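VgrG protein (Vibrio cholerae, PDB 4DTH) binds ATP and magnesium through its actin cross-linking domain, a toxin module that probably joins actin monomers covalently to one another. Local coordinates at residues V104-L112 and L359-E367; K272-T281 and L346-T354. One frame throughout, in Å; residues are numbered along the deposited sequence.

Contact 1. Residues V104-L112 and L359-E367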
loop_
_atom_site.group_PDB
_atom_site.type_symbol
_atom_site.label_atom_id
_atom_site.label_comp_id
_atom_site.label_asym_id
_atom_site.label_seq_id
_atom_site.Cartn_x
_atom_site.Cartn_y
_atom_site.Cartn_z
ATOM N N VAL A 104 -11.544 8.770 -10.835
ATOM C CA VAL A 104 -10.086 8.972 -10.875
ATOM C C VAL A 104 -9.789 10.477 -10.957
ATOM O O VAL A 104 -8.946 10.999 -10.218
ATOM C CB VAL A 104 -9.444 8.190 -12.060
ATOM C CG1 VAL A 104 -7.980 8.592 -12.273
ATOM C CG2 VAL A 104 -9.562 6.682 -11.855
ATOM N N GLU A 105 -10.506 11.165 -11.848
ATOM C CA GLU A 105 -10.332 12.592 -12.064
ATOM C C GLU A 105 -10.733 13.422 -10.861
ATOM O O GLU A 105 -10.009 14.353 -10.512
ATOM C CB GLU A 105 -11.061 13.036 -13.342
ATOM C CG GLU A 105 -10.284 14.055 -14.161
ATOM C CD GLU A 105 -8.803 13.804 -14.393
ATOM O OE1 GLU A 105 -8.418 12.662 -14.741
ATOM O OE2 GLU A 105 -8.025 14.770 -14.228
ATOM N N THR A 106 -11.863 13.083 -10.213
ATOM C CA THR A 106 -12.329 13.813 -9.024
ATOM C C THR A 106 -11.302 13.713 -7.887
ATOM O O THR A 106 -11.050 14.719 -7.224
ATOM C CB THR A 106 -13.738 13.384 -8.605
ATOM O OG1 THR A 106 -14.595 13.442 -9.748
ATOM C CG2 THR A 106 -14.314 14.268 -7.506
ATOM N N ARG A 107 -10.669 12.532 -7.704
ATOM C CA ARG A 107 -9.639 12.363 -6.669
ATOM C C ARG A 107 -8.437 13.271 -6.933
ATOM O O ARG A 107 -7.987 13.949 -6.014
ATOM C CB ARG A 107 -9.193 10.897 -6.560
ATOM C CG ARG A 107 -10.171 10.037 -5.777
ATOM C CD ARG A 107 -10.209 8.600 -6.314
ATOM N NE ARG A 107 -11.068 7.767 -5.470
ATOM C CZ ARG A 107 -12.397 7.798 -5.465
ATOM N NH1 ARG A 107 -13.055 8.580 -6.315
ATOM N NH2 ARG A 107 -13.079 7.042 -4.616
ATOM N N LYS A 108 -7.951 13.318 -8.189
ATOM C CA LYS A 108 -6.814 14.162 -8.580
ATOM C C LYS A 108 -7.135 15.633 -8.348
ATOM O O LYS A 108 -6.334 16.352 -7.752
ATOM C CB LYS A 108 -6.460 13.927 -10.053
ATOM C CG LYS A 108 -5.807 12.556 -10.323
ATOM C CD LYS A 108 -5.915 12.167 -11.809
ATOM C CE LYS A 108 -5.171 13.129 -12.720
ATOM N NZ LYS A 108 -5.268 12.722 -14.148
ATOM N N GLN A 109 -8.324 16.071 -8.811
ATOM C CA GLN A 109 -8.766 17.459 -8.668
ATOM C C GLN A 109 -8.934 17.867 -7.203
ATOM O O GLN A 109 -8.516 18.974 -6.820
ATOM C CB GLN A 109 -10.041 17.704 -9.493
ATOM C CG GLN A 109 -9.735 17.733 -10.993
ATOM C CD GLN A 109 -10.972 17.705 -11.850
ATOM O OE1 GLN A 109 -11.599 16.660 -12.049
ATOM N NE2 GLN A 109 -11.309 18.840 -12.436
ATOM N N ALA A 110 -9.520 16.965 -6.375
ATOM C CA ALA A 110 -9.722 17.231 -4.942
ATOM C C ALA A 110 -8.384 17.352 -4.210
ATOM O O ALA A 110 -8.244 18.199 -3.331
ATOM C CB ALA A 110 -10.569 16.136 -4.317
ATOM N N MET A 111 -7.391 16.527 -4.593
ATOM C CA MET A 111 -6.058 16.605 -3.984
ATOM C C MET A 111 -5.361 17.901 -4.356
ATOM O O MET A 111 -4.764 18.537 -3.482
ATOM C CB MET A 111 -5.213 15.401 -4.384
ATOM C CG MET A 111 -5.624 14.144 -3.655
ATOM S SD MET A 111 -4.460 12.811 -3.949
ATOM C CE MET A 111 -5.240 11.498 -2.983
ATOM N N LEU A 112 -5.463 18.313 -5.633
ATOM C CA LEU A 112 -4.861 19.570 -6.093
ATOM C C LEU A 112 -5.534 20.759 -5.425
ATOM O O LEU A 112 -4.837 21.687 -5.008
ATOM C CB LEU A 112 -4.883 19.704 -7.619
ATOM C CG LEU A 112 -3.953 18.751 -8.376
ATOM C CD1 LEU A 112 -4.366 18.650 -9.832
ATOM C CD2 LEU A 112 -2.478 19.162 -8.232
ATOM N N LEU A 359 0.476 3.991 -15.286
ATOM C CA LEU A 359 -0.421 4.439 -14.222
ATOM C C LEU A 359 -0.291 5.914 -13.853
ATOM O O LEU A 359 -1.002 6.366 -12.948
ATOM C CB LEU A 359 -0.278 3.552 -12.965
ATOM C CG LEU A 359 -0.502 2.036 -13.123
ATOM C CD1 LEU A 359 -0.268 1.345 -11.815
ATOM C CD2 LEU A 359 -1.906 1.709 -13.628
ATOM N N GLN A 360 0.594 6.669 -14.535
ATOM C CA GLN A 360 0.788 8.097 -14.234
ATOM C C GLN A 360 -0.470 8.954 -14.319
ATOM O O GLN A 360 -0.592 9.920 -13.558
ATOM C CB GLN A 360 1.898 8.722 -15.076
ATOM C CG GLN A 360 3.286 8.353 -14.576
ATOM C CD GLN A 360 3.736 9.102 -13.317
ATOM O OE1 GLN A 360 3.081 10.015 -12.793
ATOM N NE2 GLN A 360 4.902 8.725 -12.835
ATOM N N SER A 361 -1.402 8.582 -15.246
ATOM C CA SER A 361 -2.650 9.315 -15.451
ATOM C C SER A 361 -3.569 9.285 -14.208
ATOM O O SER A 361 -4.471 10.117 -14.103
ATOM C CB SER A 361 -3.384 8.790 -16.682
ATOM O OG SER A 361 -3.757 7.432 -16.502
ATOM N N TYR A 362 -3.338 8.341 -13.264
ATOM C CA TYR A 362 -4.139 8.212 -12.039
ATOM C C TYR A 362 -3.651 9.165 -10.938
ATOM O O TYR A 362 -4.321 9.321 -9.918
ATOM C CB TYR A 362 -4.080 6.759 -11.522
ATOM C CG TYR A 362 -4.783 5.767 -12.430
ATOM C CD1 TYR A 362 -6.141 5.502 -12.285
ATOM C CD2 TYR A 362 -4.087 5.090 -13.427
ATOM C CE1 TYR A 362 -6.797 4.600 -13.123
ATOM C CE2 TYR A 362 -4.731 4.174 -14.267
ATOM C CZ TYR A 362 -6.086 3.934 -14.107
ATOM O OH TYR A 362 -6.737 3.045 -14.928
ATOM N N LEU A 363 -2.466 9.766 -11.129
ATOM C CA LEU A 363 -1.840 10.598 -10.109
ATOM C C LEU A 363 -1.967 12.096 -10.379
ATOM O O LEU A 363 -1.784 12.534 -11.519
ATOM C CB LEU A 363 -0.356 10.194 -9.928
ATOM C CG LEU A 363 -0.020 8.965 -9.038
ATOM C CD1 LEU A 363 -0.396 9.183 -7.567
ATOM C CD2 LEU A 363 -0.622 7.670 -9.578
ATOM N N PRO A 364 -2.270 12.898 -9.336
ATOM C CA PRO A 364 -2.343 14.353 -9.535
ATOM C C PRO A 364 -0.958 14.951 -9.743
ATOM O O PRO A 364 0.029 14.460 -9.183
ATOM C CB PRO A 364 -2.987 14.862 -8.245
ATOM C CG PRO A 364 -2.629 13.847 -7.213
ATOM C CD PRO A 364 -2.491 12.526 -7.919
ATOM N N LYS A 365 -0.888 16.001 -10.568
ATOM C CA LYS A 365 0.372 16.675 -10.889
ATOM C C LYS A 365 0.255 18.152 -10.526
ATOM O O LYS A 365 -0.666 18.803 -11.017
ATOM C CB LYS A 365 0.706 16.525 -12.404
ATOM C CG LYS A 365 0.003 15.363 -13.141
ATOM C CD LYS A 365 -1.241 15.811 -13.971
ATOM C CE LYS A 365 -2.009 14.642 -14.567
ATOM N NZ LYS A 365 -3.162 15.097 -15.398
ATOM N N THR A 366 1.183 18.692 -9.680
ATOM C CA THR A 366 1.169 20.121 -9.320
ATOM C C THR A 366 1.379 20.952 -10.606
ATOM O O THR A 366 2.292 20.671 -11.379
ATOM C CB THR A 366 2.262 20.475 -8.281
ATOM O OG1 THR A 366 2.024 19.783 -7.064
ATOM C CG2 THR A 366 2.333 21.980 -7.978
ATOM N N GLU A 367 0.523 21.953 -10.804
ATOM C CA GLU A 367 0.602 22.846 -11.953
ATOM C C GLU A 367 1.689 23.882 -11.762
ATOM O O GLU A 367 1.750 24.553 -10.731
HETATM O O HOH W 1 -6.908 9.373 -8.929
#
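V104 meets the Y362 ring obliquely: its CG1 and CG2 both lie 3.6 Å from Y362 CD1. The carbonyl carbon of L359 lies at the ring edge, in its plane, and OH of Y362 is hydrogen-bonded to the backbone O of M98. With its CG1 anti to the backbone N (chi1 169°), V104 spreads both methyls toward the ring. One turn on, the K108 chain runs alongside the backbone of 361-364 and, bent at chi3 (63°), delivers NZ to S361 O at 2.7 Å, 24° out of the carbonyl plane. E105 OE1 holds the same ammonium in a salt bridge of 3.2 Å on its syn side, which may ease the repulsion between K108 NZ and K365 NZ, 3.4 Å apart. A water spans V104 O and Y362 O. The P364 ring lies against the helix, its CG 3.9 Å from M111 SD and its CB 4.0 Å from L112 CG. L112 CD2 continues over the K365 carbonyl. Strand 24-30 also touches P364 and M111. The arrangement is the last ordered segment, in the loop after strand 343-352, running alongside helix 101-124 in nearly the same direction, plain packing within the actin cross-linking domain.

Contact 2. Residues K272-T281 and L346-T354. With ATP (adenosine-5'-triphosphate), chain B; SO4 (sulfate ion), chain F.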
loop_
_atom_site.group_PDB
_atom_site.type_symbol
_atom_site.label_atom_id
_atom_site.label_comp_id
_atom_site.label_asym_id
_atom_site.label_seq_id
_atom_site.Cartn_x
_atom_site.Cartn_y
_atom_site.Cartn_z
ATOM N N LYS A 272 11.034 -3.298 0.631
ATOM C CA LYS A 272 9.791 -3.068 -0.107
ATOM C C LYS A 272 10.100 -2.563 -1.525
ATOM O O LYS A 272 9.476 -3.021 -2.484
ATOM C CB LYS A 272 8.932 -2.035 0.632
ATOM C CG LYS A 272 8.299 -2.524 1.917
ATOM C CD LYS A 272 7.423 -1.379 2.452
ATOM C CE LYS A 272 6.591 -1.752 3.638
ATOM N NZ LYS A 272 5.718 -0.616 4.050
ATOM N N ASN A 273 11.099 -1.658 -1.660
ATOM C CA ASN A 273 11.509 -1.119 -2.960
ATOM C C ASN A 273 12.045 -2.201 -3.889
ATOM O O ASN A 273 11.781 -2.155 -5.088
ATOM C CB ASN A 273 12.527 0.006 -2.788
ATOM C CG ASN A 273 11.913 1.284 -2.267
ATOM O OD1 ASN A 273 10.687 1.447 -2.228
ATOM N ND2 ASN A 273 12.750 2.209 -1.824
ATOM N N ALA A 274 12.754 -3.199 -3.327
ATOM C CA ALA A 274 13.310 -4.311 -4.096
ATOM C C ALA A 274 12.234 -5.175 -4.769
ATOM O O ALA A 274 12.514 -5.765 -5.806
ATOM C CB ALA A 274 14.215 -5.161 -3.227
ATOM N N TRP A 275 11.001 -5.235 -4.210
ATOM C CA TRP A 275 9.898 -5.966 -4.842
ATOM C C TRP A 275 9.447 -5.241 -6.127
ATOM O O TRP A 275 9.012 -5.906 -7.070
ATOM C CB TRP A 275 8.686 -6.074 -3.900
ATOM C CG TRP A 275 8.834 -7.113 -2.833
ATOM C CD1 TRP A 275 9.324 -6.931 -1.575
ATOM C CD2 TRP A 275 8.432 -8.488 -2.915
ATOM N NE1 TRP A 275 9.243 -8.103 -0.861
ATOM C CE2 TRP A 275 8.744 -9.088 -1.674
ATOM C CE3 TRP A 275 7.891 -9.289 -3.939
ATOM C CZ2 TRP A 275 8.529 -10.448 -1.421
ATOM C CZ3 TRP A 275 7.652 -10.633 -3.679
ATOM C CH2 TRP A 275 7.969 -11.201 -2.435
ATOM N N GLU A 276 9.513 -3.879 -6.132
ATOM C CA GLU A 276 9.075 -2.945 -7.202
ATOM C C GLU A 276 7.543 -2.880 -7.238
ATOM O O GLU A 276 6.957 -1.813 -7.051
ATOM C CB GLU A 276 9.663 -3.292 -8.581
ATOM C CG GLU A 276 11.182 -3.187 -8.626
ATOM C CD GLU A 276 11.806 -3.483 -9.976
ATOM O OE1 GLU A 276 12.989 -3.890 -9.993
ATOM O OE2 GLU A 276 11.120 -3.322 -11.011
ATOM N N ILE A 277 6.910 -4.031 -7.473
ATOM C CA ILE A 277 5.470 -4.235 -7.413
ATOM C C ILE A 277 5.327 -5.107 -6.161
ATOM O O ILE A 277 5.641 -6.303 -6.172
ATOM C CB ILE A 277 4.894 -4.878 -8.703
ATOM C CG1 ILE A 277 5.128 -3.939 -9.913
ATOM C CG2 ILE A 277 3.401 -5.184 -8.524
ATOM C CD1 ILE A 277 4.847 -4.534 -11.317
ATOM N N LEU A 278 4.929 -4.469 -5.067
ATOM C CA LEU A 278 4.866 -5.107 -3.758
ATOM C C LEU A 278 3.528 -5.792 -3.454
ATOM O O LEU A 278 2.514 -5.105 -3.341
ATOM C CB LEU A 278 5.182 -4.051 -2.671
ATOM C CG LEU A 278 5.108 -4.486 -1.204
ATOM C CD1 LEU A 278 6.233 -5.454 -0.851
ATOM C CD2 LEU A 278 5.139 -3.265 -0.276
ATOM N N PRO A 279 3.506 -7.132 -3.256
ATOM C CA PRO A 279 2.249 -7.784 -2.840
ATOM C C PRO A 279 1.757 -7.189 -1.511
ATOM O O PRO A 279 2.559 -6.981 -0.588
ATOM C CB PRO A 279 2.659 -9.250 -2.673
ATOM C CG PRO A 279 3.873 -9.403 -3.585
ATOM C CD PRO A 279 4.606 -8.110 -3.356
ATOM N N ARG A 280 0.468 -6.831 -1.450
ATOM C CA ARG A 280 -0.117 -6.209 -0.264
ATOM C C ARG A 280 -1.125 -7.105 0.426
ATOM O O ARG A 280 -1.722 -6.690 1.421
ATOM C CB ARG A 280 -0.779 -4.855 -0.621
ATOM C CG ARG A 280 0.208 -3.753 -1.001
ATOM C CD ARG A 280 0.956 -3.127 0.174
ATOM N NE ARG A 280 0.062 -2.513 1.160
ATOM C CZ ARG A 280 -0.198 -3.031 2.356
ATOM N NH1 ARG A 280 0.359 -4.176 2.727
ATOM N NH2 ARG A 280 -1.011 -2.406 3.192
ATOM N N THR A 281 -1.341 -8.317 -0.100
ATOM C CA THR A 281 -2.322 -9.237 0.472
ATOM C C THR A 281 -1.587 -10.445 1.004
ATOM O O THR A 281 -0.635 -10.923 0.378
ATOM C CB THR A 281 -3.399 -9.591 -0.577
ATOM O OG1 THR A 281 -4.031 -8.392 -1.025
ATOM C CG2 THR A 281 -4.476 -10.571 -0.045
ATOM N N LEU A 346 -12.069 -13.357 -3.936
ATOM C CA LEU A 346 -10.869 -12.746 -3.374
ATOM C C LEU A 346 -10.173 -11.802 -4.339
ATOM O O LEU A 346 -9.959 -12.139 -5.507
ATOM C CB LEU A 346 -9.884 -13.834 -2.892
ATOM C CG LEU A 346 -8.496 -13.368 -2.425
ATOM C CD1 LEU A 346 -8.558 -12.643 -1.078
ATOM C CD2 LEU A 346 -7.545 -14.540 -2.314
ATOM N N ALA A 347 -9.835 -10.606 -3.836
ATOM C CA ALA A 347 -9.044 -9.636 -4.562
ATOM C C ALA A 347 -7.678 -9.624 -3.891
ATOM O O ALA A 347 -7.581 -9.744 -2.664
ATOM C CB ALA A 347 -9.673 -8.244 -4.479
ATOM N N ILE A 348 -6.628 -9.517 -4.699
ATOM C CA ILE A 348 -5.248 -9.418 -4.215
ATOM C C ILE A 348 -4.683 -8.102 -4.690
ATOM O O ILE A 348 -4.928 -7.692 -5.829
ATOM C CB ILE A 348 -4.362 -10.659 -4.531
ATOM C CG1 ILE A 348 -4.354 -10.988 -6.050
ATOM C CG2 ILE A 348 -4.810 -11.854 -3.653
ATOM C CD1 ILE A 348 -3.397 -12.177 -6.484
ATOM N N LEU A 349 -3.985 -7.399 -3.790
ATOM C CA LEU A 349 -3.503 -6.044 -4.038
ATOM C C LEU A 349 -2.016 -5.900 -4.187
ATOM O O LEU A 349 -1.258 -6.649 -3.585
ATOM C CB LEU A 349 -4.020 -5.119 -2.931
ATOM C CG LEU A 349 -5.434 -4.564 -3.164
ATOM C CD1 LEU A 349 -6.523 -5.647 -3.009
ATOM C CD2 LEU A 349 -5.700 -3.468 -2.228
ATOM N N PHE A 350 -1.592 -4.900 -4.988
ATOM C CA PHE A 350 -0.175 -4.684 -5.265
ATOM C C PHE A 350 0.168 -3.228 -5.265
ATOM O O PHE A 350 -0.516 -2.430 -5.908
ATOM C CB PHE A 350 0.208 -5.316 -6.617
ATOM C CG PHE A 350 -0.104 -6.789 -6.679
ATOM C CD1 PHE A 350 0.818 -7.731 -6.230
ATOM C CD2 PHE A 350 -1.346 -7.235 -7.120
ATOM C CE1 PHE A 350 0.503 -9.090 -6.223
ATOM C CE2 PHE A 350 -1.659 -8.597 -7.120
ATOM C CZ PHE A 350 -0.737 -9.514 -6.662
ATOM N N GLU A 351 1.256 -2.882 -4.567
ATOM C CA GLU A 351 1.711 -1.505 -4.471
ATOM C C GLU A 351 2.865 -1.245 -5.432
ATOM O O GLU A 351 3.908 -1.908 -5.354
ATOM C CB GLU A 351 2.133 -1.207 -3.018
ATOM C CG GLU A 351 2.680 0.193 -2.802
ATOM C CD GLU A 351 3.169 0.468 -1.393
ATOM O OE1 GLU A 351 2.542 -0.029 -0.433
ATOM O OE2 GLU A 351 4.138 1.245 -1.249
ATOM N N PHE A 352 2.688 -0.256 -6.313
ATOM C CA PHE A 352 3.735 0.185 -7.234
ATOM C C PHE A 352 4.557 1.206 -6.454
ATOM O O PHE A 352 4.089 2.324 -6.214
ATOM C CB PHE A 352 3.120 0.797 -8.504
ATOM C CG PHE A 352 2.490 -0.245 -9.397
ATOM C CD1 PHE A 352 1.212 -0.732 -9.132
ATOM C CD2 PHE A 352 3.178 -0.751 -10.495
ATOM C CE1 PHE A 352 0.633 -1.707 -9.954
ATOM C CE2 PHE A 352 2.590 -1.712 -11.327
ATOM C CZ PHE A 352 1.331 -2.195 -11.040
ATOM N N ARG A 353 5.756 0.800 -6.010
ATOM C CA ARG A 353 6.672 1.628 -5.202
ATOM C C ARG A 353 7.041 2.927 -5.911
ATOM O O ARG A 353 7.151 3.976 -5.277
ATOM C CB ARG A 353 7.899 0.821 -4.761
ATOM C CG ARG A 353 7.531 -0.391 -3.870
ATOM C CD ARG A 353 6.992 0.017 -2.495
ATOM N NE ARG A 353 8.043 0.621 -1.666
ATOM C CZ ARG A 353 7.843 1.217 -0.496
ATOM N NH1 ARG A 353 6.618 1.312 0.010
ATOM N NH2 ARG A 353 8.870 1.708 0.188
ATOM N N THR A 354 7.206 2.841 -7.236
ATOM C CA THR A 354 7.387 3.975 -8.145
ATOM C C THR A 354 6.228 3.822 -9.134
ATOM O O THR A 354 6.013 2.715 -9.652
ATOM C CB THR A 354 8.769 3.915 -8.837
ATOM O OG1 THR A 354 9.770 4.220 -7.871
ATOM C CG2 THR A 354 8.894 4.913 -9.992
HETATM P PG ATP B . 1.837 -0.170 4.437
HETATM O O1G ATP B . 2.456 -0.313 3.083
HETATM O O2G ATP B . 1.556 -1.515 5.046
HETATM O O3G ATP B . 2.709 0.607 5.381
HETATM P PB ATP B . -0.687 1.064 5.074
HETATM O O1B ATP B . -1.052 0.008 6.041
HETATM O O2B ATP B . -0.286 2.300 5.842
HETATM O O3B ATP B . 0.453 0.609 4.228
HETATM P PA ATP B . -2.952 0.538 3.461
HETATM O O1A ATP B . -2.679 -0.878 3.785
HETATM O O2A ATP B . -4.337 0.882 4.016
HETATM O O3A ATP B . -1.933 1.400 4.123
HETATM O "O5'" ATP B . -2.897 0.721 1.867
HETATM C "C5'" ATP B . -3.395 1.969 1.359
HETATM C "C4'" ATP B . -3.443 1.996 -0.146
HETATM O "O4'" ATP B . -4.232 0.876 -0.642
HETATM C "C3'" ATP B . -4.117 3.246 -0.714
HETATM O "O3'" ATP B . -3.535 3.667 -1.946
HETATM C "C2'" ATP B . -5.551 2.771 -0.899
HETATM O "O2'" ATP B . -6.325 3.590 -1.760
HETATM C "C1'" ATP B . -5.281 1.386 -1.451
HETATM N N9 ATP B . -6.407 0.449 -1.443
HETATM C C8 ATP B . -7.129 0.031 -0.358
HETATM N N7 ATP B . -8.076 -0.826 -0.656
HETATM C C5 ATP B . -7.972 -0.978 -2.032
HETATM C C6 ATP B . -8.679 -1.762 -2.967
HETATM N N6 ATP B . -9.687 -2.583 -2.644
HETATM N N1 ATP B . -8.299 -1.687 -4.263
HETATM C C2 ATP B . -7.283 -0.886 -4.595
HETATM N N3 ATP B . -6.544 -0.107 -3.810
HETATM C C4 ATP B . -6.940 -0.191 -2.527
HETATM S S SO4 F . 7.340 2.925 3.388
HETATM O O1 SO4 F . 7.145 4.153 4.167
HETATM O O2 SO4 F . 8.514 3.063 2.561
HETATM O O3 SO4 F . 7.470 1.810 4.307
HETATM O O4 SO4 F . 6.168 2.696 2.541
HETATM O O HOH W 2 7.646 0.206 -8.700
HETATM O O HOH W 3 -0.463 0.047 -0.545
HETATM O O HOH W 4 -0.981 -9.392 -2.985
#
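R353 curls back over the end of helix 269-275, with K272 CB 3.5 Å above the centre of its guanidinium. Bends at chi2 and chi3 (-68° and -69°) fold the arginine into the hollow between K272 and N273. At the guanidinium edge N273 OD1 receives NE at 2.8 Å and, weakly, NH2, while NH1 forms a salt bridge with E351 OE2 at 2.8 Å and both terminal nitrogens grip a sulfate, probably from the crystallisation liquor. Beyond the helix, 277-279 pairs antiparallel with 346-352; L278 and E351 exchange two backbone bonds of 2.8 Å. On one sheet face I277 CG2 fills the notch against F350 CB (3.7 Å) and over one face of F352, while CD1 runs alongside F352 CE2 (3.6 Å). The opposite face carries L278 and E351, a magnesium ligand; R280, just past the strand, lays CG and CD against E351, with a γ-phosphate oxygen of ATP over one guanidinium face and NH1 hydrogen-bonded to H331 O. T281 OG1 accepts L349 N at 2.9 Å, and L349 CD2 presses on the adenine. Helix 190-196 covers I277, F350 and F352, strand 173-180 flanks 343-352 along its other edge, and helix 221-245 backs W275.

In the fold
From the N terminus, the chain passes through strands including 24-30 and 85-97 before helix 101-124 supplies the first half of contact 1. It then runs through strand 173-180 and several helices to 272-281, the first half of contact 2. That loop closes after 64 intervening residues, when strand 343-352 returns beside 277-279. A few residues later, 359-367 reaches helix 101-124 and closes the longer loop of contact 1, within which contact 2 lies wholly. The two centres are 21 Å apart, yet L359 CD1 packs on F352 CE1 at 3.7 Å. Contact 2 ties helix 269-275 and strand 277-279 to strand 343-352, and contact 1 ties the loop that follows this strand to helix 101-124.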